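Local structure of vacuolar protein sorting-associated protein IST1 (Saccharomyces cerevisiae, 3GGY) at residues A[109-114]-A[140-145]; A[8-12]-A[84-88]; A[38-42]-A[176-182]. The protein regulates recruitment of the ATPase VPS4 to ESCRT-III in a late step of multivesicular body cargo sorting, this chain being its N-terminal domain. All blocks are in the same frame, centred on the assembly; numbering follows the deposited sequence.

Contact 1 (A[109-114]-A[140-145])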
ATOM      1  N   ILE A 109      11.267  -4.880   6.064  1.00 11.85           N
ATOM      2  CA  ILE A 109      11.049  -4.150   7.306  1.00 11.15           C
ATOM      3  C   ILE A 109      11.028  -2.638   7.083  1.00  8.83           C
ATOM      4  O   ILE A 109      10.211  -1.930   7.671  1.00 10.26           O
ATOM      5  CB  ILE A 109      12.120  -4.505   8.362  1.00 13.91           C
ATOM      6  CG1 ILE A 109      11.727  -3.919   9.717  1.00 17.36           C
ATOM      7  CG2 ILE A 109      13.481  -3.994   7.919  1.00 16.60           C
ATOM      8  CD1 ILE A 109      10.451  -4.529  10.296  1.00 22.22           C
ATOM      9  N   ARG A 110      11.917  -2.140   6.226  1.00  9.30           N
ATOM     10  CA  ARG A 110      11.950  -0.711   5.943  1.00  9.08           C
ATOM     11  C   ARG A 110      10.656  -0.254   5.275  1.00  9.43           C
ATOM     12  O   ARG A 110      10.119   0.796   5.614  1.00  8.64           O
ATOM     13  CB  ARG A 110      13.140  -0.372   5.044  1.00  9.37           C
ATOM     14  CG  ARG A 110      14.476  -0.458   5.759  1.00  9.22           C
ATOM     15  CD  ARG A 110      15.628  -0.222   4.802  1.00  9.09           C
ATOM     16  NE  ARG A 110      16.898  -0.340   5.510  1.00 10.14           N
ATOM     17  CZ  ARG A 110      17.459   0.640   6.208  1.00 12.12           C
ATOM     18  NH1 ARG A 110      16.875   1.828   6.283  1.00 10.77           N
ATOM     19  NH2 ARG A 110      18.587   0.416   6.870  1.00 13.49           N
ATOM     20  N   SER A 111      10.149  -1.050   4.336  1.00  9.66           N
ATOM     21  CA  SER A 111       8.923  -0.686   3.642  1.00  8.17           C
ATOM     22  C   SER A 111       7.717  -0.636   4.572  1.00  8.34           C
ATOM     23  O   SER A 111       6.871   0.251   4.456  1.00  7.83           O
ATOM     24  CB  SER A 111       8.653  -1.662   2.490  1.00  8.71           C
ATOM     25  OG  SER A 111       9.672  -1.561   1.499  1.00  9.84           O
ATOM     26  N   LEU A 112       7.633  -1.586   5.494  1.00  7.08           N
ATOM     27  CA  LEU A 112       6.511  -1.627   6.426  1.00  8.30           C
ATOM     28  C   LEU A 112       6.536  -0.449   7.389  1.00  7.21           C
ATOM     29  O   LEU A 112       5.497   0.128   7.706  1.00  8.01           O
ATOM     30  CB  LEU A 112       6.529  -2.951   7.186  1.00  9.46           C
ATOM     31  CG  LEU A 112       6.120  -4.124   6.293  1.00  9.34           C
ATOM     32  CD1 LEU A 112       6.470  -5.443   6.974  1.00 10.19           C
ATOM     33  CD2 LEU A 112       4.627  -4.049   5.999  1.00 10.45           C
ATOM     34  N   ILE A 113       7.725  -0.075   7.843  1.00  8.33           N
ATOM     35  CA  ILE A 113       7.841   1.056   8.754  1.00  8.49           C
ATOM     36  C   ILE A 113       7.507   2.354   8.015  1.00  8.27           C
ATOM     37  O   ILE A 113       6.803   3.218   8.544  1.00  8.05           O
ATOM     38  CB  ILE A 113       9.262   1.118   9.351  1.00  8.69           C
ATOM     39  CG1 ILE A 113       9.436  -0.055  10.321  1.00 10.11           C
ATOM     40  CG2 ILE A 113       9.491   2.450  10.063  1.00  9.73           C
ATOM     41  CD1 ILE A 113      10.852  -0.217  10.859  1.00 10.80           C
ATOM     42  N   TYR A 114       8.002   2.483   6.787  1.00  7.05           N
ATOM     43  CA  TYR A 114       7.732   3.663   5.979  1.00  6.22           C
ATOM     44  C   TYR A 114       6.242   3.804   5.700  1.00  8.47           C
ATOM     45  O   TYR A 114       5.714   4.917   5.624  1.00  8.15           O
ATOM     46  CB  TYR A 114       8.476   3.575   4.639  1.00  8.90           C
ATOM     47  CG  TYR A 114       8.285   4.802   3.785  1.00  6.59           C
ATOM     48  CD1 TYR A 114       9.005   5.965   4.040  1.00  8.96           C
ATOM     49  CD2 TYR A 114       7.333   4.829   2.768  1.00  7.42           C
ATOM     50  CE1 TYR A 114       8.781   7.128   3.311  1.00  8.71           C
ATOM     51  CE2 TYR A 114       7.103   5.990   2.030  1.00  9.14           C
ATOM     52  CZ  TYR A 114       7.830   7.135   2.309  1.00 10.54           C
ATOM     53  OH  TYR A 114       7.607   8.288   1.593  1.00 11.85           O
ATOM     54  N   PHE A 140      17.784   3.953  13.203  1.00 13.77           N
ATOM     55  CA  PHE A 140      17.325   3.137  12.087  1.00 11.67           C
ATOM     56  C   PHE A 140      15.920   3.536  11.652  1.00 10.57           C
ATOM     57  O   PHE A 140      15.686   3.831  10.479  1.00  9.28           O
ATOM     58  CB  PHE A 140      17.356   1.657  12.485  1.00 11.08           C
ATOM     59  CG  PHE A 140      16.544   0.769  11.587  1.00 11.36           C
ATOM     60  CD1 PHE A 140      16.860   0.641  10.241  1.00 11.53           C
ATOM     61  CD2 PHE A 140      15.445   0.075  12.092  1.00 11.08           C
ATOM     62  CE1 PHE A 140      16.089  -0.161   9.397  1.00 11.73           C
ATOM     63  CE2 PHE A 140      14.669  -0.730  11.257  1.00 11.68           C
ATOM     64  CZ  PHE A 140      14.992  -0.848   9.912  1.00 10.85           C
ATOM     65  N   VAL A 141      14.981   3.557  12.593  1.00 10.98           N
ATOM     66  CA  VAL A 141      13.610   3.913  12.248  1.00 10.59           C
ATOM     67  C   VAL A 141      13.457   5.352  11.755  1.00 10.51           C
ATOM     68  O   VAL A 141      12.666   5.613  10.854  1.00  9.78           O
ATOM     69  CB  VAL A 141      12.641   3.631  13.424  1.00 10.85           C
ATOM     70  CG1 VAL A 141      12.649   2.151  13.745  1.00 11.20           C
ATOM     71  CG2 VAL A 141      13.034   4.421  14.645  1.00 16.33           C
ATOM     72  N   ASN A 142      14.212   6.290  12.324  1.00 10.67           N
ATOM     73  CA  ASN A 142      14.118   7.672  11.869  1.00 12.28           C
ATOM     74  C   ASN A 142      14.682   7.811  10.458  1.00 11.68           C
ATOM     75  O   ASN A 142      14.200   8.621   9.660  1.00 12.27           O
ATOM     76  CB  ASN A 142      14.861   8.613  12.824  1.00 14.23           C
ATOM     77  CG  ASN A 142      14.163   8.748  14.162  1.00 16.19           C
ATOM     78  OD1 ASN A 142      12.962   8.518  14.270  1.00 18.80           O
ATOM     79  ND2 ASN A 142      14.912   9.141  15.187  1.00 18.64           N
ATOM     80  N   GLY A 143      15.703   7.015  10.151  1.00  9.54           N
ATOM     81  CA  GLY A 143      16.290   7.063   8.824  1.00  9.81           C
ATOM     82  C   GLY A 143      15.260   6.647   7.791  1.00  9.00           C
ATOM     83  O   GLY A 143      15.199   7.201   6.691  1.00 10.04           O
ATOM     84  N   VAL A 144      14.436   5.672   8.153  1.00  7.65           N
ATOM     85  CA  VAL A 144      13.395   5.183   7.255  1.00  6.55           C
ATOM     86  C   VAL A 144      12.276   6.205   7.068  1.00  8.45           C
ATOM     87  O   VAL A 144      11.906   6.543   5.946  1.00  8.47           O
ATOM     88  CB  VAL A 144      12.763   3.882   7.796  1.00  6.17           C
ATOM     89  CG1 VAL A 144      11.547   3.512   6.955  1.00  5.96           C
ATOM     90  CG2 VAL A 144      13.787   2.756   7.769  1.00  7.78           C
ATOM     91  N   ILE A 145      11.747   6.712   8.173  1.00  9.37           N
ATOM     92  CA  ILE A 145      10.641   7.654   8.098  1.00  9.54           C
ATOM     93  C   ILE A 145      11.013   9.043   7.574  1.00 11.12           C
ATOM     94  O   ILE A 145      10.373   9.560   6.658  1.00 11.87           O
ATOM     95  CB  ILE A 145       9.969   7.773   9.477  1.00 10.40           C
ATOM     96  CG1 ILE A 145       9.465   6.392   9.907  1.00 11.06           C
ATOM     97  CG2 ILE A 145       8.808   8.757   9.417  1.00 11.77           C
ATOM     98  CD1 ILE A 145       9.002   6.308  11.360  1.00 15.63           C
TER
HETATM   99  O   HOH W   1      17.552   3.954   8.315  1.00 11.41           O
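R110 NH1 gives a hydrogen bond of 3.0 Å to water 1, which lies at the edge of the guanidinium in its plane and donates in turn to the backbone F140 O, 2.9 Å from the water. With its chain extended from CG to NE, R110 carries that flat head past the F140 ring, whose CE1 stands over the centre of one guanidinium face, 3.6 Å from R110 CZ. The two planes are nearly perpendicular (85°), the ring presenting its edge to the face. E93 takes NH2 in a salt bridge and N106 OD1 bonds to NE, and together they probably fix the rotation of the head.

Further along, I113 is the knob of the interface, seated among F140, V141, V144 and I145. Its CD1 meets F140 CE2 at 3.9 Å, while CG2 faces V144 CG1 and I145 CG1. V144 CG1, swung anti to the backbone N (chi1 171°), presses against the backbone R110 O at 3.3 Å. Beyond it, V144 O sits in plane at the edge of the Y114 ring, 3.5 Å from Y114 CD1. The segment axes approach to 9.1 Å and cross at -68°: one knob-into-hole contact between two short helices of an all-helical, ESCRT-III-like domain.

Contact 2 (A[8-12]-A[84-88])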
ATOM      1  N   PHE A   8      10.843 -11.013  22.451  1.00 32.23           N
ATOM      2  CA  PHE A   8      10.788 -10.222  21.232  1.00 30.35           C
ATOM      3  C   PHE A   8      10.218 -11.035  20.074  1.00 29.25           C
ATOM      4  O   PHE A   8       9.297 -10.593  19.387  1.00 29.38           O
ATOM      5  CB  PHE A   8      12.186  -9.740  20.859  1.00 29.32           C
ATOM      6  CG  PHE A   8      12.249  -9.066  19.524  1.00 25.64           C
ATOM      7  CD1 PHE A   8      11.753  -7.778  19.357  1.00 25.81           C
ATOM      8  CD2 PHE A   8      12.779  -9.730  18.428  1.00 24.89           C
ATOM      9  CE1 PHE A   8      11.787  -7.164  18.112  1.00 23.40           C
ATOM     10  CE2 PHE A   8      12.817  -9.123  17.178  1.00 25.75           C
ATOM     11  CZ  PHE A   8      12.318  -7.838  17.024  1.00 22.99           C
ATOM     12  N   THR A   9      10.772 -12.224  19.866  1.00 28.81           N
ATOM     13  CA  THR A   9      10.343 -13.103  18.783  1.00 30.61           C
ATOM     14  C   THR A   9       8.852 -13.422  18.811  1.00 30.99           C
ATOM     15  O   THR A   9       8.220 -13.533  17.760  1.00 31.84           O
ATOM     16  CB  THR A   9      11.136 -14.425  18.803  1.00 32.09           C
ATOM     17  OG1 THR A   9      12.526 -14.147  18.604  1.00 32.82           O
ATOM     18  CG2 THR A   9      10.656 -15.356  17.696  1.00 32.02           C
ATOM     19  N   ILE A  10       8.295 -13.571  20.007  1.00 30.55           N
ATOM     20  CA  ILE A  10       6.877 -13.877  20.142  1.00 30.70           C
ATOM     21  C   ILE A  10       6.028 -12.646  19.850  1.00 30.84           C
ATOM     22  O   ILE A  10       5.005 -12.737  19.167  1.00 30.72           O
ATOM     23  CB  ILE A  10       6.553 -14.405  21.556  1.00 29.79           C
ATOM     24  CG1 ILE A  10       7.289 -15.726  21.789  1.00 29.81           C
ATOM     25  CG2 ILE A  10       5.055 -14.599  21.710  1.00 31.33           C
ATOM     26  CD1 ILE A  10       7.098 -16.312  23.170  1.00 29.32           C
ATOM     27  N   LYS A  11       6.453 -11.495  20.361  1.00 30.28           N
ATOM     28  CA  LYS A  11       5.718 -10.260  20.128  1.00 29.65           C
ATOM     29  C   LYS A  11       5.741  -9.908  18.644  1.00 29.46           C
ATOM     30  O   LYS A  11       4.755  -9.403  18.106  1.00 28.71           O
ATOM     31  CB  LYS A  11       6.319  -9.111  20.942  1.00 31.12           C
ATOM     32  CG  LYS A  11       6.254  -9.316  22.446  1.00 34.23           C
ATOM     33  CD  LYS A  11       6.524  -8.019  23.203  1.00 37.29           C
ATOM     34  CE  LYS A  11       7.884  -7.439  22.858  1.00 39.02           C
ATOM     35  NZ  LYS A  11       8.992  -8.371  23.208  1.00 42.38           N
ATOM     36  N   LEU A  12       6.865 -10.179  17.986  1.00 27.65           N
ATOM     37  CA  LEU A  12       6.998  -9.885  16.560  1.00 26.50           C
ATOM     38  C   LEU A  12       6.096 -10.808  15.745  1.00 26.87           C
ATOM     39  O   LEU A  12       5.411 -10.367  14.819  1.00 24.87           O
ATOM     40  CB  LEU A  12       8.455 -10.048  16.110  1.00 25.39           C
ATOM     41  CG  LEU A  12       8.761  -9.802  14.627  1.00 25.28           C
ATOM     42  CD1 LEU A  12       8.371  -8.381  14.240  1.00 22.43           C
ATOM     43  CD2 LEU A  12      10.241 -10.036  14.364  1.00 27.35           C
ATOM     44  N   VAL A  84      11.247 -14.917  10.943  1.00 29.51           N
ATOM     45  CA  VAL A  84      11.241 -14.325  12.277  1.00 32.59           C
ATOM     46  C   VAL A  84      12.427 -14.710  13.161  1.00 33.46           C
ATOM     47  O   VAL A  84      12.988 -13.861  13.855  1.00 33.13           O
ATOM     48  CB  VAL A  84       9.936 -14.668  13.028  1.00 32.61           C
ATOM     49  CG1 VAL A  84       9.976 -14.105  14.440  1.00 34.93           C
ATOM     50  CG2 VAL A  84       8.754 -14.100  12.280  1.00 31.99           C
ATOM     51  N   GLN A  85      12.810 -15.982  13.137  1.00 34.78           N
ATOM     52  CA  GLN A  85      13.926 -16.446  13.955  1.00 36.53           C
ATOM     53  C   GLN A  85      15.258 -15.795  13.585  1.00 36.84           C
ATOM     54  O   GLN A  85      16.137 -15.642  14.435  1.00 37.46           O
ATOM     55  CB  GLN A  85      14.046 -17.974  13.873  1.00 37.96           C
ATOM     56  CG  GLN A  85      14.232 -18.538  12.471  1.00 40.52           C
ATOM     57  CD  GLN A  85      13.056 -18.250  11.554  1.00 42.22           C
ATOM     58  OE1 GLN A  85      11.903 -18.504  11.903  1.00 42.94           O
ATOM     59  NE2 GLN A  85      13.346 -17.723  10.370  1.00 43.22           N
ATOM     60  N   VAL A  86      15.406 -15.405  12.323  1.00 36.20           N
ATOM     61  CA  VAL A  86      16.640 -14.772  11.866  1.00 35.34           C
ATOM     62  C   VAL A  86      16.700 -13.311  12.314  1.00 34.70           C
ATOM     63  O   VAL A  86      17.756 -12.808  12.696  1.00 32.88           O
ATOM     64  CB  VAL A  86      16.757 -14.822  10.332  1.00 36.66           C
ATOM     65  CG1 VAL A  86      18.120 -14.321   9.902  1.00 37.26           C
ATOM     66  CG2 VAL A  86      16.533 -16.243   9.838  1.00 37.47           C
ATOM     67  N   ILE A  87      15.556 -12.637  12.266  1.00 33.75           N
ATOM     68  CA  ILE A  87      15.471 -11.238  12.669  1.00 32.75           C
ATOM     69  C   ILE A  87      15.859 -11.099  14.134  1.00 32.64           C
ATOM     70  O   ILE A  87      16.351 -10.056  14.572  1.00 31.64           O
ATOM     71  CB  ILE A  87      14.037 -10.697  12.479  1.00 32.07           C
ATOM     72  CG1 ILE A  87      13.650 -10.784  11.003  1.00 32.37           C
ATOM     73  CG2 ILE A  87      13.943  -9.265  12.991  1.00 32.35           C
ATOM     74  CD1 ILE A  87      12.211 -10.440  10.724  1.00 31.81           C
ATOM     75  N   ASN A  88      15.641 -12.168  14.888  1.00 32.49           N
ATOM     76  CA  ASN A  88      15.961 -12.167  16.305  1.00 32.68           C
ATOM     77  C   ASN A  88      17.458 -11.978  16.538  1.00 31.72           C
ATOM     78  O   ASN A  88      17.873 -11.556  17.614  1.00 32.39           O
ATOM     79  CB  ASN A  88      15.492 -13.475  16.943  1.00 33.24           C
ATOM     80  CG  ASN A  88      15.735 -13.513  18.433  1.00 34.89           C
ATOM     81  OD1 ASN A  88      15.305 -12.621  19.166  1.00 34.18           O
ATOM     82  ND2 ASN A  88      16.425 -14.550  18.893  1.00 36.37           N
TER
HETATM   83  O   HOH W   2      12.627 -12.287  16.572  1.00 34.53           O
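T9 and N88 bring together the start of helix 8-46 and the short helix 84-87 that follows helix 50-82. They do so at the open end of the long hairpin, made by helices 8-46 and 50-82, that forms the core of this ESCRT-III-like domain.

The apolar part is a small cluster of branched side chains. V84 CG1 points into the first helix and meets T9 CG2 at 3.6 Å. The same V84 methyl lies 4.1 Å from L12 CD2, the two side chains running antiparallel alongside each other. L12 CD2 also reaches I87 CG2 at 4.0 Å, here roughly perpendicular. With CG anti to the backbone N (chi1 173°), F8 turns its ring edge to 84-88, with I87 CG2 and N88 OD1 near the ring plane. The ring and the N88 amide are only 21° from parallel. F8 also packs on L131, M132 and K135 of helix 125-135.

The polar part gathers round the threonine hydroxyl. T9 OG1 stands 3.2 Å from N88 OD1. An alanine in place of N88 would remove the amide and would probably leave T9 OG1 without the oxygen beside it, with water 2 still its link to V84, and the F8 edge less well covered. N88 also offers its backbone O to K135 NZ. Water 2 bridges the segments: it is 2.8 Å from T9 OG1 and donates to V84 O at 3.2 Å, the same carbonyl that accepts a weak bond from N88 N.

Contact 3 (A[38-42]-A[176-182])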
ATOM      1  N   ARG A  38     -16.628   2.309  -9.398  1.00 13.76           N
ATOM      2  CA  ARG A  38     -16.667   2.192 -10.849  1.00 13.58           C
ATOM      3  C   ARG A  38     -18.119   2.235 -11.335  1.00 13.90           C
ATOM      4  O   ARG A  38     -18.422   2.880 -12.335  1.00 12.59           O
ATOM      5  CB  ARG A  38     -15.975   0.899 -11.290  1.00 14.44           C
ATOM      6  CG  ARG A  38     -14.448   0.980 -11.176  1.00 13.51           C
ATOM      7  CD  ARG A  38     -13.758  -0.347 -11.463  1.00 17.21           C
ATOM      8  NE  ARG A  38     -12.303  -0.192 -11.450  1.00 14.84           N
ATOM      9  CZ  ARG A  38     -11.575   0.163 -12.504  1.00 16.94           C
ATOM     10  NH1 ARG A  38     -12.157   0.391 -13.675  1.00 15.48           N
ATOM     11  NH2 ARG A  38     -10.265   0.324 -12.382  1.00 16.32           N
ATOM     12  N   ARG A  39     -19.010   1.563 -10.613  1.00 13.95           N
ATOM     13  CA  ARG A  39     -20.430   1.561 -10.970  1.00 15.62           C
ATOM     14  C   ARG A  39     -20.975   2.977 -10.876  1.00 15.87           C
ATOM     15  O   ARG A  39     -21.780   3.405 -11.701  1.00 15.14           O
ATOM     16  CB  ARG A  39     -21.245   0.699 -10.009  1.00 17.11           C
ATOM     17  CG  ARG A  39     -20.823  -0.745  -9.884  1.00 22.38           C
ATOM     18  CD  ARG A  39     -21.713  -1.436  -8.860  1.00 27.36           C
ATOM     19  NE  ARG A  39     -23.112  -1.443  -9.284  1.00 32.36           N
ATOM     20  CZ  ARG A  39     -24.144  -1.631  -8.467  1.00 34.35           C
ATOM     21  NH1 ARG A  39     -23.942  -1.822  -7.168  1.00 33.95           N
ATOM     22  NH2 ARG A  39     -25.380  -1.635  -8.951  1.00 36.17           N
ATOM     23  N   GLN A  40     -20.544   3.696  -9.847  1.00 15.79           N
ATOM     24  CA  GLN A  40     -21.006   5.059  -9.627  1.00 16.94           C
ATOM     25  C   GLN A  40     -20.493   6.029 -10.686  1.00 15.90           C
ATOM     26  O   GLN A  40     -21.173   6.998 -11.025  1.00 16.47           O
ATOM     27  CB  GLN A  40     -20.615   5.500  -8.214  1.00 19.85           C
ATOM     28  CG  GLN A  40     -21.187   4.559  -7.155  1.00 24.78           C
ATOM     29  CD  GLN A  40     -20.764   4.895  -5.737  1.00 29.67           C
ATOM     30  OE1 GLN A  40     -19.582   5.107  -5.462  1.00 30.33           O
ATOM     31  NE2 GLN A  40     -21.730   4.929  -4.823  1.00 31.82           N
ATOM     32  N   VAL A  41     -19.298   5.771 -11.212  1.00 13.84           N
ATOM     33  CA  VAL A  41     -18.753   6.619 -12.267  1.00 13.40           C
ATOM     34  C   VAL A  41     -19.629   6.403 -13.500  1.00 15.09           C
ATOM     35  O   VAL A  41     -19.967   7.344 -14.208  1.00 15.52           O
ATOM     36  CB  VAL A  41     -17.292   6.238 -12.616  1.00 12.69           C
ATOM     37  CG1 VAL A  41     -16.859   6.923 -13.911  1.00 14.57           C
ATOM     38  CG2 VAL A  41     -16.364   6.656 -11.485  1.00 13.50           C
ATOM     39  N   ALA A  42     -20.004   5.151 -13.740  1.00 14.03           N
ATOM     40  CA  ALA A  42     -20.843   4.820 -14.884  1.00 14.79           C
ATOM     41  C   ALA A  42     -22.175   5.551 -14.785  1.00 15.63           C
ATOM     42  O   ALA A  42     -22.686   6.060 -15.782  1.00 14.43           O
ATOM     43  CB  ALA A  42     -21.074   3.312 -14.947  1.00 15.00           C
ATOM     44  N   ILE A 176     -14.298   1.649 -17.792  1.00 12.49           N
ATOM     45  CA  ILE A 176     -15.530   1.609 -17.009  1.00 12.02           C
ATOM     46  C   ILE A 176     -16.712   1.551 -17.984  1.00 13.35           C
ATOM     47  O   ILE A 176     -17.707   0.879 -17.725  1.00 12.84           O
ATOM     48  CB  ILE A 176     -15.663   2.856 -16.105  1.00 14.19           C
ATOM     49  CG1 ILE A 176     -14.620   2.787 -14.988  1.00 12.97           C
ATOM     50  CG2 ILE A 176     -17.066   2.934 -15.498  1.00 12.24           C
ATOM     51  CD1 ILE A 176     -14.528   4.057 -14.158  1.00 11.81           C
ATOM     52  N   ALA A 177     -16.592   2.248 -19.111  1.00 13.79           N
ATOM     53  CA  ALA A 177     -17.666   2.240 -20.101  1.00 13.58           C
ATOM     54  C   ALA A 177     -17.853   0.837 -20.672  1.00 15.30           C
ATOM     55  O   ALA A 177     -18.977   0.421 -20.951  1.00 16.78           O
ATOM     56  CB  ALA A 177     -17.364   3.230 -21.212  1.00 14.56           C
ATOM     57  N   LYS A 178     -16.760   0.101 -20.848  1.00 14.40           N
ATOM     58  CA  LYS A 178     -16.875  -1.253 -21.378  1.00 14.73           C
ATOM     59  C   LYS A 178     -17.545  -2.161 -20.358  1.00 14.75           C
ATOM     60  O   LYS A 178     -18.470  -2.906 -20.684  1.00 16.14           O
ATOM     61  CB  LYS A 178     -15.509  -1.833 -21.741  1.00 14.74           C
ATOM     62  CG  LYS A 178     -15.630  -3.224 -22.370  1.00 14.28           C
ATOM     63  CD  LYS A 178     -14.312  -3.770 -22.855  1.00 14.98           C
ATOM     64  CE  LYS A 178     -14.519  -5.103 -23.554  1.00 19.06           C
ATOM     65  NZ  LYS A 178     -13.245  -5.650 -24.078  1.00 19.75           N
ATOM     66  N   THR A 179     -17.088  -2.086 -19.113  1.00 14.02           N
ATOM     67  CA  THR A 179     -17.649  -2.913 -18.057  1.00 14.76           C
ATOM     68  C   THR A 179     -19.153  -2.740 -17.889  1.00 15.28           C
ATOM     69  O   THR A 179     -19.884  -3.721 -17.736  1.00 16.73           O
ATOM     70  CB  THR A 179     -16.979  -2.613 -16.693  1.00 14.51           C
ATOM     71  OG1 THR A 179     -15.592  -2.957 -16.762  1.00 17.02           O
ATOM     72  CG2 THR A 179     -17.635  -3.420 -15.580  1.00 13.46           C
ATOM     73  N   TYR A 180     -19.613  -1.497 -17.937  1.00 15.32           N
ATOM     74  CA  TYR A 180     -21.022  -1.205 -17.727  1.00 15.86           C
ATOM     75  C   TYR A 180     -21.862  -0.871 -18.954  1.00 15.99           C
ATOM     76  O   TYR A 180     -22.967  -0.345 -18.819  1.00 14.81           O
ATOM     77  CB  TYR A 180     -21.135  -0.090 -16.694  1.00 16.91           C
ATOM     78  CG  TYR A 180     -20.553  -0.503 -15.365  1.00 20.37           C
ATOM     79  CD1 TYR A 180     -21.248  -1.371 -14.524  1.00 20.12           C
ATOM     80  CD2 TYR A 180     -19.276  -0.097 -14.985  1.00 21.79           C
ATOM     81  CE1 TYR A 180     -20.683  -1.830 -13.341  1.00 21.89           C
ATOM     82  CE2 TYR A 180     -18.701  -0.552 -13.802  1.00 22.25           C
ATOM     83  CZ  TYR A 180     -19.410  -1.421 -12.988  1.00 21.16           C
ATOM     84  OH  TYR A 180     -18.837  -1.905 -11.833  1.00 23.68           O
ATOM     85  N   ASP A 181     -21.353  -1.198 -20.138  1.00 17.34           N
ATOM     86  CA  ASP A 181     -22.065  -0.937 -21.390  1.00 17.27           C
ATOM     87  C   ASP A 181     -22.579   0.493 -21.514  1.00 16.62           C
ATOM     88  O   ASP A 181     -23.690   0.715 -21.994  1.00 17.85           O
ATOM     89  CB  ASP A 181     -23.250  -1.900 -21.540  1.00 21.19           C
ATOM     90  CG  ASP A 181     -22.828  -3.351 -21.512  1.00 21.76           C
ATOM     91  OD1 ASP A 181     -21.920  -3.720 -22.282  1.00 25.05           O
ATOM     92  OD2 ASP A 181     -23.409  -4.123 -20.720  1.00 26.45           O
ATOM     93  N   VAL A 182     -21.775   1.464 -21.090  1.00 14.86           N
ATOM     94  CA  VAL A 182     -22.175   2.865 -21.170  1.00 13.05           C
ATOM     95  C   VAL A 182     -22.269   3.282 -22.633  1.00 12.46           C
ATOM     96  O   VAL A 182     -21.344   3.053 -23.407  1.00 15.10           O
ATOM     97  CB  VAL A 182     -21.152   3.773 -20.458  1.00 12.25           C
ATOM     98  CG1 VAL A 182     -21.458   5.241 -20.737  1.00 12.16           C
ATOM     99  CG2 VAL A 182     -21.180   3.500 -18.965  1.00 12.72           C
TER
HETATM  100  O   HOH W   3     -14.630  -1.186 -14.695  1.00 16.45           O
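Y180 turns its CG anti to its carbonyl carbon (chi1 -62°), and R39 does the same with its own CG (chi1 -57°); the first swings the phenol ring onto the R39 backbone, the second lays R39 CG by the hydroxyl end. R39 CA sits over one face of the Y180 ring, 4.1 Å from the centroid and 25° off the normal, a CH-pi contact displaced toward the rim. T179 CG2 lies over the opposite face, so the ring is held flat between its own helix end and the other helix. The hydroxyl is tucked close to the aliphatic chain: Y180 OH is 3.0 Å from R39 CG, an unusually short, possibly strained approach and not a hydrogen bond. R39 then bends at chi3 and carries its guanidinium onward from the ring.

Small apolar groups fill in behind. A42 CB meets Y180 CB at 3.8 Å and also touches V182 CG2 and I176 CG2. I176 works with both branches: CG2 presses on the backbone R38 O at 3.4 Å, while CD1 reaches V41 CG1 at 3.7 Å. Y180 and V182 belong to the turn that ends the helix, a Schellman motif with D181, at positive phi, as the C-prime residue; V182 N bonds back to A177 O at 3.0 Å.

The polar traffic is indirect. R38 NH1 donates to water 3 at 3.1 Å, and that water also bonds T179 OG1, while R38 NH2 has a salt bridge to D64. That aspartate is on helix 50-82, whose L60 touches both R38 and I176 and whose R56 and V57 touch V41. The end of helix 166-179 therefore packs on both arms of the hairpin near its closed end, consistent with the packing of the fifth helix against the hairpin in closed ESCRT-III subunits.

Contacts 2 and 3 share helix 8-46 and fix partners near its two ends, their centres about 47 Å apart on opposite sides of the chain's centre. Contact 1 does not involve helix 8-46: it pairs two short helices, nearer the chain's centre, about 17 Å from contact 2 between centres. Contacts 1 and 2 are buried, contact 3 partly so. None has a clear direct hydrogen bond between its segments, yet each has one water bridge. The apolar work differs: a knob in a hole in contact 1, a cluster of branched chains in contact 2, a tyrosine lying on helix backbone in contact 3. In contacts 1 and 3 an arginine also pairs with an acid beyond the two segments, E93 and D64 respectively.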